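Local coordinates for protein methyltransferase (Streptomyces regensis, PDB 5N5D) that probably transfers a methyl group from S-adenosylmethionine to a hydroxyl oxygen of an intermediate in tomaymycin biosynthesis, at residues 18-24 with 47-51; 36-40 with 97-101; 160-165 with 221-225. All coordinates share one frame. Numbering follows the deposited sequence.

Contact 1 of 3, residues 18-24 with 47-51; sequences SSLLVKE and APQGK
Residues 18-21 form the last turn of helix 6-21, closed by the backbone bond from V22 N to S18 O (2.9 Å). V22 is the first residue to leave helical angles, and from there to E24 the chain runs extended. Residues 47-51 make the first turn of helix 47-60, with K51 N bonded to A47 O (2.9 Å). The closest CA atoms are those of S18 and P48, 6.3 Å apart. V22, with chi1 near 180°, lies against the new helix: its CG1 is 3.8 Å from A47 CB and its CG2 4.1 Å from K51 CB. S18 OG sits 3.5 Å from P48 CG and 3.7 Å from A47 CB, while its hydrogen bond goes to a butanediol probably from the crystallisation liquor. K51 (t, p, t, m) is held mainly by A205 O, with T204 OG1, of the second subunit; L21 O is a weak extra acceptor, 2.9 Å from K51 NZ. A water 3.0 Å from K51 NZ also accepts from K23 N at 3.2 Å. E24 OE2 comes within 3.7 Å of A47 CB but is hydrogen-bonded to Y74. The contact thus packs the C-terminal end of helix 6-21 on the start of helix 47-60, next to helix 74-80, whose W78 touches V22 and K51, and where the second subunit meets K51 and P48.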
loop_
_atom_site.group_PDB
_atom_site.type_symbol
_atom_site.label_atom_id
_atom_site.label_comp_id
_atom_site.label_asym_id
_atom_site.label_seq_id
_atom_site.Cartn_x
_atom_site.Cartn_y
_atom_site.Cartn_z
ATOM N N SER A 18 -9.539 -10.360 6.677
ATOM C CA SER A 18 -8.491 -11.194 7.260
ATOM C C SER A 18 -8.842 -12.674 7.181
ATOM O O SER A 18 -7.986 -13.509 6.859
ATOM C CB SER A 18 -8.269 -10.792 8.719
ATOM O OG SER A 18 -6.985 -10.244 8.910
ATOM N N SER A 19 -10.093 -13.021 7.497
ATOM C CA SER A 19 -10.498 -14.421 7.521
ATOM C C SER A 19 -10.263 -15.098 6.181
ATOM O O SER A 19 -9.975 -16.300 6.135
ATOM C CB SER A 19 -11.976 -14.543 7.921
ATOM O OG SER A 19 -12.862 -14.202 6.861
ATOM N N LEU A 20 -10.379 -14.354 5.086
ATOM C CA LEU A 20 -10.221 -14.920 3.760
ATOM C C LEU A 20 -8.815 -14.761 3.210
ATOM O O LEU A 20 -8.377 -15.601 2.413
ATOM C CB LEU A 20 -11.224 -14.281 2.792
ATOM C CG LEU A 20 -12.691 -14.617 3.122
ATOM C CD1 LEU A 20 -13.672 -13.768 2.337
ATOM C CD2 LEU A 20 -12.960 -16.088 2.827
ATOM N N LEU A 21 -8.082 -13.718 3.619
ATOM C CA LEU A 21 -6.829 -13.392 2.950
ATOM C C LEU A 21 -5.567 -13.627 3.772
ATOM O O LEU A 21 -4.500 -13.796 3.175
ATOM C CB LEU A 21 -6.827 -11.923 2.505
ATOM C CG LEU A 21 -7.930 -11.499 1.537
ATOM C CD1 LEU A 21 -7.678 -10.062 1.076
ATOM C CD2 LEU A 21 -8.062 -12.418 0.349
ATOM N N VAL A 22 -5.640 -13.619 5.100
ATOM C CA VAL A 22 -4.438 -13.586 5.929
ATOM C C VAL A 22 -4.478 -14.737 6.922
ATOM O O VAL A 22 -5.388 -14.813 7.757
ATOM C CB VAL A 22 -4.294 -12.249 6.669
ATOM C CG1 VAL A 22 -2.947 -12.187 7.391
ATOM C CG2 VAL A 22 -4.452 -11.087 5.704
ATOM N N LYS A 23 -3.484 -15.613 6.846
ATOM C CA LYS A 23 -3.333 -16.712 7.785
ATOM C C LYS A 23 -2.276 -16.361 8.822
ATOM O O LYS A 23 -1.249 -15.751 8.499
ATOM C CB LYS A 23 -2.941 -17.997 7.054
ATOM N N GLU A 24 -2.543 -16.731 10.071
ATOM C CA GLU A 24 -1.561 -16.656 11.146
ATOM C C GLU A 24 -1.284 -18.062 11.650
ATOM O O GLU A 24 -2.210 -18.768 12.065
ATOM C CB GLU A 24 -2.053 -15.776 12.293
ATOM C CG GLU A 24 -2.098 -14.306 11.951
ATOM C CD GLU A 24 -2.515 -13.454 13.126
ATOM O OE1 GLU A 24 -3.184 -13.973 14.049
ATOM O OE2 GLU A 24 -2.160 -12.261 13.126
ATOM N N ALA A 47 -2.993 -7.851 11.298
ATOM C CA ALA A 47 -2.684 -8.890 10.319
ATOM C C ALA A 47 -2.723 -8.353 8.894
ATOM O O ALA A 47 -1.765 -8.602 8.140
ATOM C CB ALA A 47 -3.628 -10.081 10.514
ATOM N N PRO A 48 -3.755 -7.619 8.461
ATOM C CA PRO A 48 -3.734 -7.092 7.085
ATOM C C PRO A 48 -2.566 -6.156 6.830
ATOM O O PRO A 48 -2.006 -6.149 5.725
ATOM C CB PRO A 48 -5.082 -6.366 6.966
ATOM C CG PRO A 48 -5.954 -6.973 8.025
ATOM C CD PRO A 48 -5.017 -7.296 9.150
ATOM N N GLN A 49 -2.178 -5.371 7.840
ATOM C CA GLN A 49 -1.051 -4.447 7.706
ATOM C C GLN A 49 0.282 -5.181 7.631
ATOM O O GLN A 49 1.164 -4.806 6.843
ATOM C CB GLN A 49 -1.030 -3.483 8.890
ATOM C CG GLN A 49 -2.136 -2.462 8.909
ATOM C CD GLN A 49 -2.191 -1.692 10.228
ATOM O OE1 GLN A 49 -1.502 -2.034 11.199
ATOM N NE2 GLN A 49 -3.013 -0.658 10.268
ATOM N N GLY A 50 0.474 -6.187 8.486
ATOM C CA GLY A 50 1.671 -6.995 8.390
ATOM C C GLY A 50 1.766 -7.696 7.051
ATOM O O GLY A 50 2.837 -7.755 6.448
ATOM N N LYS A 51 0.638 -8.213 6.556
ATOM C CA LYS A 51 0.629 -8.835 5.235
ATOM C C LYS A 51 0.997 -7.821 4.156
ATOM O O LYS A 51 1.724 -8.144 3.209
ATOM C CB LYS A 51 -0.747 -9.452 4.960
ATOM C CG LYS A 51 -0.868 -10.218 3.638
ATOM C CD LYS A 51 -0.337 -11.628 3.747
ATOM C CE LYS A 51 -0.486 -12.414 2.434
ATOM N NZ LYS A 51 -1.815 -13.082 2.247
HETATM O O HOH W 1 -1.503 -15.141 4.395
#

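Contact 2 of 3, residues 36-40 with 97-101; sequences REFDL and SFAES. With SAM (S-adenosylmethionine), chain H; SO4 (sulfate ion), chain I.
R36 and E37 lie in helix 34-37, and F38 is the first residue to leave helical phi/psi. R36 (m, t, t) lies out of reach of residues 97-101; its poorly ordered side chain hydrogen-bonds a sulfate, probably from the crystallisation liquor, with R36 NE 2.7 Å from sulfate O4. E37 extends toward helix 96-108, its OE1 3.8 Å from S101 OG; a water links these two atoms weakly. F38 (chi1 m) is central. F38 CA is 8.3 Å from F98 CA. The F38 ring receives the edge of F98 on one face in an edge-to-face pair, centroids 4.6 Å apart and planes at 53°, with F38 CG 3.5 Å from F98 CE1. S101 CB lies at the rim of the F38 ring, 4.0 Å from F38 CZ. D39 takes positive phi and psi (57°/48°), turning the chain so that L40 CD1 reaches F98 CZ at 3.5 Å. F98 (chi1 m) also offers its edge to the ligand, F98 CD2 being 3.6 Å from SAM O3'. This is an aromatic pair beside the ribose in the S-adenosylmethionine pocket of a Rossmann-like methyltransferase.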
loop_
_atom_site.group_PDB
_atom_site.type_symbol
_atom_site.label_atom_id
_atom_site.label_comp_id
_atom_site.label_asym_id
_atom_site.label_seq_id
_atom_site.Cartn_x
_atom_site.Cartn_y
_atom_site.Cartn_z
ATOM N N ARG A 36 0.117 -8.405 25.835
ATOM C CA ARG A 36 -0.502 -8.925 27.050
ATOM C C ARG A 36 0.551 -9.376 28.054
ATOM O O ARG A 36 0.385 -9.183 29.264
ATOM C CB ARG A 36 -1.443 -10.076 26.700
ATOM C CG ARG A 36 -2.625 -9.654 25.849
ATOM C CD ARG A 36 -3.508 -10.836 25.501
ATOM N NE ARG A 36 -4.697 -10.437 24.753
ATOM C CZ ARG A 36 -5.572 -11.287 24.227
ATOM N NH1 ARG A 36 -5.394 -12.597 24.355
ATOM N NH2 ARG A 36 -6.624 -10.830 23.562
ATOM N N GLU A 37 1.638 -9.982 27.572
ATOM C CA GLU A 37 2.730 -10.364 28.461
ATOM C C GLU A 37 3.288 -9.164 29.213
ATOM O O GLU A 37 3.718 -9.300 30.364
ATOM C CB GLU A 37 3.841 -11.048 27.659
ATOM C CG GLU A 37 5.105 -11.348 28.458
ATOM C CD GLU A 37 6.136 -12.120 27.655
ATOM O OE1 GLU A 37 5.774 -12.681 26.598
ATOM O OE2 GLU A 37 7.310 -12.161 28.079
ATOM N N PHE A 38 3.284 -7.985 28.590
ATOM C CA PHE A 38 3.948 -6.812 29.145
ATOM C C PHE A 38 2.974 -5.733 29.607
ATOM O O PHE A 38 3.404 -4.612 29.899
ATOM C CB PHE A 38 4.923 -6.238 28.113
ATOM C CG PHE A 38 5.952 -7.228 27.646
ATOM C CD1 PHE A 38 6.927 -7.691 28.514
ATOM C CD2 PHE A 38 5.940 -7.702 26.347
ATOM C CE1 PHE A 38 7.873 -8.608 28.093
ATOM C CE2 PHE A 38 6.885 -8.620 25.918
ATOM C CZ PHE A 38 7.852 -9.072 26.794
ATOM N N ASP A 39 1.679 -6.042 29.694
ATOM C CA ASP A 39 0.680 -5.100 30.205
ATOM C C ASP A 39 0.684 -3.798 29.405
ATOM O O ASP A 39 0.698 -2.696 29.961
ATOM C CB ASP A 39 0.908 -4.817 31.694
ATOM C CG ASP A 39 0.574 -6.005 32.574
ATOM O OD1 ASP A 39 -0.233 -6.859 32.147
ATOM O OD2 ASP A 39 1.114 -6.077 33.698
ATOM N N LEU A 40 0.663 -3.928 28.087
ATOM C CA LEU A 40 0.704 -2.792 27.181
ATOM C C LEU A 40 -0.469 -2.843 26.217
ATOM O O LEU A 40 -1.061 -3.906 26.000
ATOM C CB LEU A 40 2.009 -2.772 26.373
ATOM C CG LEU A 40 3.308 -2.572 27.146
ATOM C CD1 LEU A 40 4.481 -2.734 26.199
ATOM C CD2 LEU A 40 3.341 -1.210 27.804
ATOM N N SER A 97 13.625 -7.020 27.139
ATOM C CA SER A 97 12.615 -8.049 27.377
ATOM C C SER A 97 11.728 -8.248 26.154
ATOM O O SER A 97 11.342 -9.381 25.838
ATOM C CB SER A 97 11.770 -7.691 28.600
ATOM O OG SER A 97 11.032 -6.505 28.383
ATOM N N PHE A 98 11.385 -7.159 25.457
ATOM C CA PHE A 98 10.625 -7.281 24.217
ATOM C C PHE A 98 11.439 -8.029 23.172
ATOM O O PHE A 98 10.947 -8.961 22.525
ATOM C CB PHE A 98 10.230 -5.901 23.674
ATOM C CG PHE A 98 9.414 -5.055 24.622
ATOM C CD1 PHE A 98 8.924 -5.559 25.821
ATOM C CD2 PHE A 98 9.130 -3.738 24.294
ATOM C CE1 PHE A 98 8.178 -4.758 26.676
ATOM C CE2 PHE A 98 8.388 -2.937 25.137
ATOM C CZ PHE A 98 7.910 -3.447 26.335
ATOM N N ALA A 99 12.695 -7.621 22.987
ATOM C CA ALA A 99 13.541 -8.250 21.980
ATOM C C ALA A 99 13.708 -9.740 22.243
ATOM O O ALA A 99 13.770 -10.539 21.302
ATOM C CB ALA A 99 14.902 -7.559 21.940
ATOM N N GLU A 100 13.797 -10.131 23.517
ATOM C CA GLU A 100 13.926 -11.547 23.853
ATOM C C GLU A 100 12.651 -12.307 23.516
ATOM O O GLU A 100 12.709 -13.447 23.040
ATOM C CB GLU A 100 14.278 -11.702 25.334
ATOM C CG GLU A 100 15.698 -11.250 25.682
ATOM C CD GLU A 100 15.999 -11.310 27.170
ATOM O OE1 GLU A 100 15.053 -11.469 27.971
ATOM O OE2 GLU A 100 17.188 -11.198 27.544
ATOM N N SER A 101 11.491 -11.694 23.761
ATOM C CA SER A 101 10.226 -12.293 23.345
ATOM C C SER A 101 10.183 -12.454 21.830
ATOM O O SER A 101 9.836 -13.520 21.309
ATOM C CB SER A 101 9.062 -11.429 23.841
ATOM O OG SER A 101 7.809 -11.982 23.473
HETATM N N SAM H . 6.928 -3.076 14.667
HETATM C CA SAM H . 6.221 -3.791 15.748
HETATM C C SAM H . 5.053 -4.645 15.155
HETATM O O SAM H . 4.344 -4.097 14.281
HETATM O OXT SAM H . 4.904 -5.806 15.589
HETATM C CB SAM H . 5.667 -2.794 16.794
HETATM C CG SAM H . 6.720 -1.779 17.225
HETATM S SD SAM H . 6.023 -0.801 18.577
HETATM C CE SAM H . 4.911 0.232 17.698
HETATM C "C5'" SAM H . 7.337 0.421 18.912
HETATM C "C4'" SAM H . 8.582 -0.203 19.512
HETATM O "O4'" SAM H . 9.697 0.713 19.435
HETATM C "C3'" SAM H . 8.446 -0.613 20.984
HETATM O "O3'" SAM H . 8.754 -1.996 21.120
HETATM C "C2'" SAM H . 9.431 0.315 21.712
HETATM O "O2'" SAM H . 10.052 -0.303 22.833
HETATM C "C1'" SAM H . 10.455 0.577 20.615
HETATM N N9 SAM H . 11.246 1.789 20.792
HETATM C C8 SAM H . 10.819 3.002 21.261
HETATM N N7 SAM H . 11.741 3.935 21.250
HETATM C C5 SAM H . 12.856 3.287 20.736
HETATM C C6 SAM H . 14.160 3.729 20.447
HETATM N N6 SAM H . 14.581 4.983 20.653
HETATM N N1 SAM H . 15.027 2.833 19.924
HETATM C C2 SAM H . 14.608 1.582 19.713
HETATM N N3 SAM H . 13.404 1.050 19.948
HETATM C C4 SAM H . 12.566 1.962 20.458
HETATM S S SO4 I . -5.976 -7.457 23.437
HETATM O O1 SO4 I . -5.447 -8.234 22.320
HETATM O O2 SO4 I . -7.394 -7.758 23.612
HETATM O O3 SO4 I . -5.813 -6.032 23.158
HETATM O O4 SO4 I . -5.250 -7.803 24.655
HETATM O O HOH W 2 7.779 -15.015 25.121
#

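Contact 3 of 3, residues 160-165 with 221-225; sequences SRPGAV and LALVT
V224, the last residue of strand 217-224, and V165, which opens strand 165-169, lose the most surface here. V224 makes two backbone hydrogen bonds to segment 160-165, through its N and its O: G163 N donates to V224 O (2.7 Å), and V224 N donates to A164 O (2.9 Å, nearly linear). Its side chain, with chi1 near 180°, fits into the loop after helix 149-158, where V224 CB is 3.5 Å from R161 O and V224 CG2 is 4.2 Å from A164 CB and 4.0 Å from S160 OG, itself hydrogen-bonded to A156 O of that helix. The loop folds into a type II turn from R161 to A164, closed by A164 N to R161 O (3.0 Å); G163 takes its third position at phi 96°, psi -15°, where a CB would jam against the preceding carbonyl. V165 then pairs with L223 as an antiparallel non-hydrogen-bonded pair, CA atoms 4.8 Å apart and both side chains on the same face, with V165 CG1 4.1 Å from L221 CD2. CA-H...O contacts flank the pair, V165 CA to A222 O at 3.4 Å and L223 CA to A164 O at 3.5 Å. L59 of the second subunit packs on V165 and L223. Main-chain polar groups and apolar side chains make up most of the joint, so it depends chiefly on backbone shape, the turn glycine and aliphatic packing where the antiparallel strand joins the parallel part of the sheet.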
loop_
_atom_site.group_PDB
_atom_site.type_symbol
_atom_site.label_atom_id
_atom_site.label_comp_id
_atom_site.label_asym_id
_atom_site.label_seq_id
_atom_site.Cartn_x
_atom_site.Cartn_y
_atom_site.Cartn_z
ATOM N N SER A 160 20.326 3.042 2.596
ATOM C CA SER A 160 19.636 2.342 1.521
ATOM C C SER A 160 20.229 2.721 0.171
ATOM O O SER A 160 21.431 2.987 0.065
ATOM C CB SER A 160 18.129 2.611 1.578
ATOM O OG SER A 160 17.810 3.966 1.327
ATOM N N ARG A 161 19.405 2.730 -0.867
ATOM C CA ARG A 161 19.885 2.753 -2.237
ATOM C C ARG A 161 18.750 3.238 -3.120
ATOM O O ARG A 161 17.586 3.194 -2.711
ATOM C CB ARG A 161 20.347 1.354 -2.678
ATOM C CG ARG A 161 19.271 0.285 -2.487
ATOM C CD ARG A 161 19.821 -1.121 -2.619
ATOM N NE ARG A 161 20.455 -1.354 -3.911
ATOM C CZ ARG A 161 20.952 -2.525 -4.296
ATOM N NH1 ARG A 161 21.515 -2.645 -5.489
ATOM N NH2 ARG A 161 20.879 -3.580 -3.493
ATOM N N PRO A 162 19.047 3.696 -4.332
ATOM C CA PRO A 162 17.960 4.007 -5.265
ATOM C C PRO A 162 17.084 2.781 -5.476
ATOM O O PRO A 162 17.578 1.666 -5.654
ATOM C CB PRO A 162 18.694 4.424 -6.543
ATOM C CG PRO A 162 20.025 4.891 -6.066
ATOM C CD PRO A 162 20.368 4.001 -4.913
ATOM N N GLY A 163 15.771 2.999 -5.439
ATOM C CA GLY A 163 14.802 1.929 -5.522
ATOM C C GLY A 163 14.306 1.444 -4.180
ATOM O O GLY A 163 13.285 0.744 -4.126
ATOM N N ALA A 164 14.988 1.799 -3.097
ATOM C CA ALA A 164 14.582 1.332 -1.782
ATOM C C ALA A 164 13.219 1.897 -1.391
ATOM O O ALA A 164 12.852 3.023 -1.746
ATOM C CB ALA A 164 15.619 1.722 -0.731
ATOM N N VAL A 165 12.480 1.100 -0.625
ATOM C CA VAL A 165 11.166 1.475 -0.117
ATOM C C VAL A 165 11.297 1.747 1.375
ATOM O O VAL A 165 11.887 0.948 2.111
ATOM C CB VAL A 165 10.118 0.381 -0.388
ATOM C CG1 VAL A 165 8.707 0.922 -0.140
ATOM C CG2 VAL A 165 10.255 -0.153 -1.804
ATOM N N LEU A 221 4.532 5.847 2.618
ATOM C CA LEU A 221 5.325 4.982 1.759
ATOM C C LEU A 221 6.170 5.868 0.863
ATOM O O LEU A 221 5.633 6.696 0.119
ATOM C CB LEU A 221 4.440 4.050 0.930
ATOM C CG LEU A 221 5.200 2.968 0.161
ATOM C CD1 LEU A 221 4.305 1.766 -0.068
ATOM C CD2 LEU A 221 5.729 3.490 -1.173
ATOM N N ALA A 222 7.483 5.698 0.946
ATOM C CA ALA A 222 8.433 6.487 0.184
ATOM C C ALA A 222 9.295 5.578 -0.678
ATOM O O ALA A 222 9.661 4.471 -0.271
ATOM C CB ALA A 222 9.317 7.317 1.116
ATOM N N LEU A 223 9.586 6.048 -1.883
ATOM C CA LEU A 223 10.478 5.377 -2.815
ATOM C C LEU A 223 11.703 6.255 -3.014
ATOM O O LEU A 223 11.577 7.426 -3.394
ATOM C CB LEU A 223 9.782 5.132 -4.151
ATOM C CG LEU A 223 10.637 4.516 -5.260
ATOM C CD1 LEU A 223 11.024 3.094 -4.915
ATOM C CD2 LEU A 223 9.876 4.566 -6.578
ATOM N N VAL A 224 12.879 5.701 -2.743
ATOM C CA VAL A 224 14.118 6.422 -2.996
ATOM C C VAL A 224 14.401 6.352 -4.489
ATOM O O VAL A 224 14.390 5.268 -5.085
ATOM C CB VAL A 224 15.277 5.836 -2.174
ATOM C CG1 VAL A 224 16.575 6.605 -2.443
ATOM C CG2 VAL A 224 14.945 5.852 -0.696
ATOM N N THR A 225 14.613 7.510 -5.109
ATOM C CA THR A 225 14.886 7.555 -6.538
ATOM C C THR A 225 16.295 8.018 -6.877
ATOM O O THR A 225 16.787 7.687 -7.959
ATOM C CB THR A 225 13.879 8.472 -7.244
ATOM O OG1 THR A 225 14.031 9.811 -6.762
ATOM C CG2 THR A 225 12.454 8.008 -6.979
#

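How the contacts relate
Contacts 1 and 2 alternate along the chain, segment 36-40 falling between the two halves of contact 1, whereas contact 3 opens only after both have closed. Centre to centre, contacts 1 and 2 are about 22 Å apart, contacts 1 and 3 about 25 Å, and contacts 2 and 3 about 32 Å; contacts 2 and 3 lie on opposite sides of the chain's centre. None touches another. Contact 1 joins helix 6-21 to helix 47-60, contact 2 connects the segment after helix 34-37 to helix 96-108 beside the cofactor, and contact 3 lies in the sheet where strand 217-224 meets strand 165-169. Contacts 1 and 3 both adjoin the second subunit, while contact 2 borders the S-adenosylmethionine pocket.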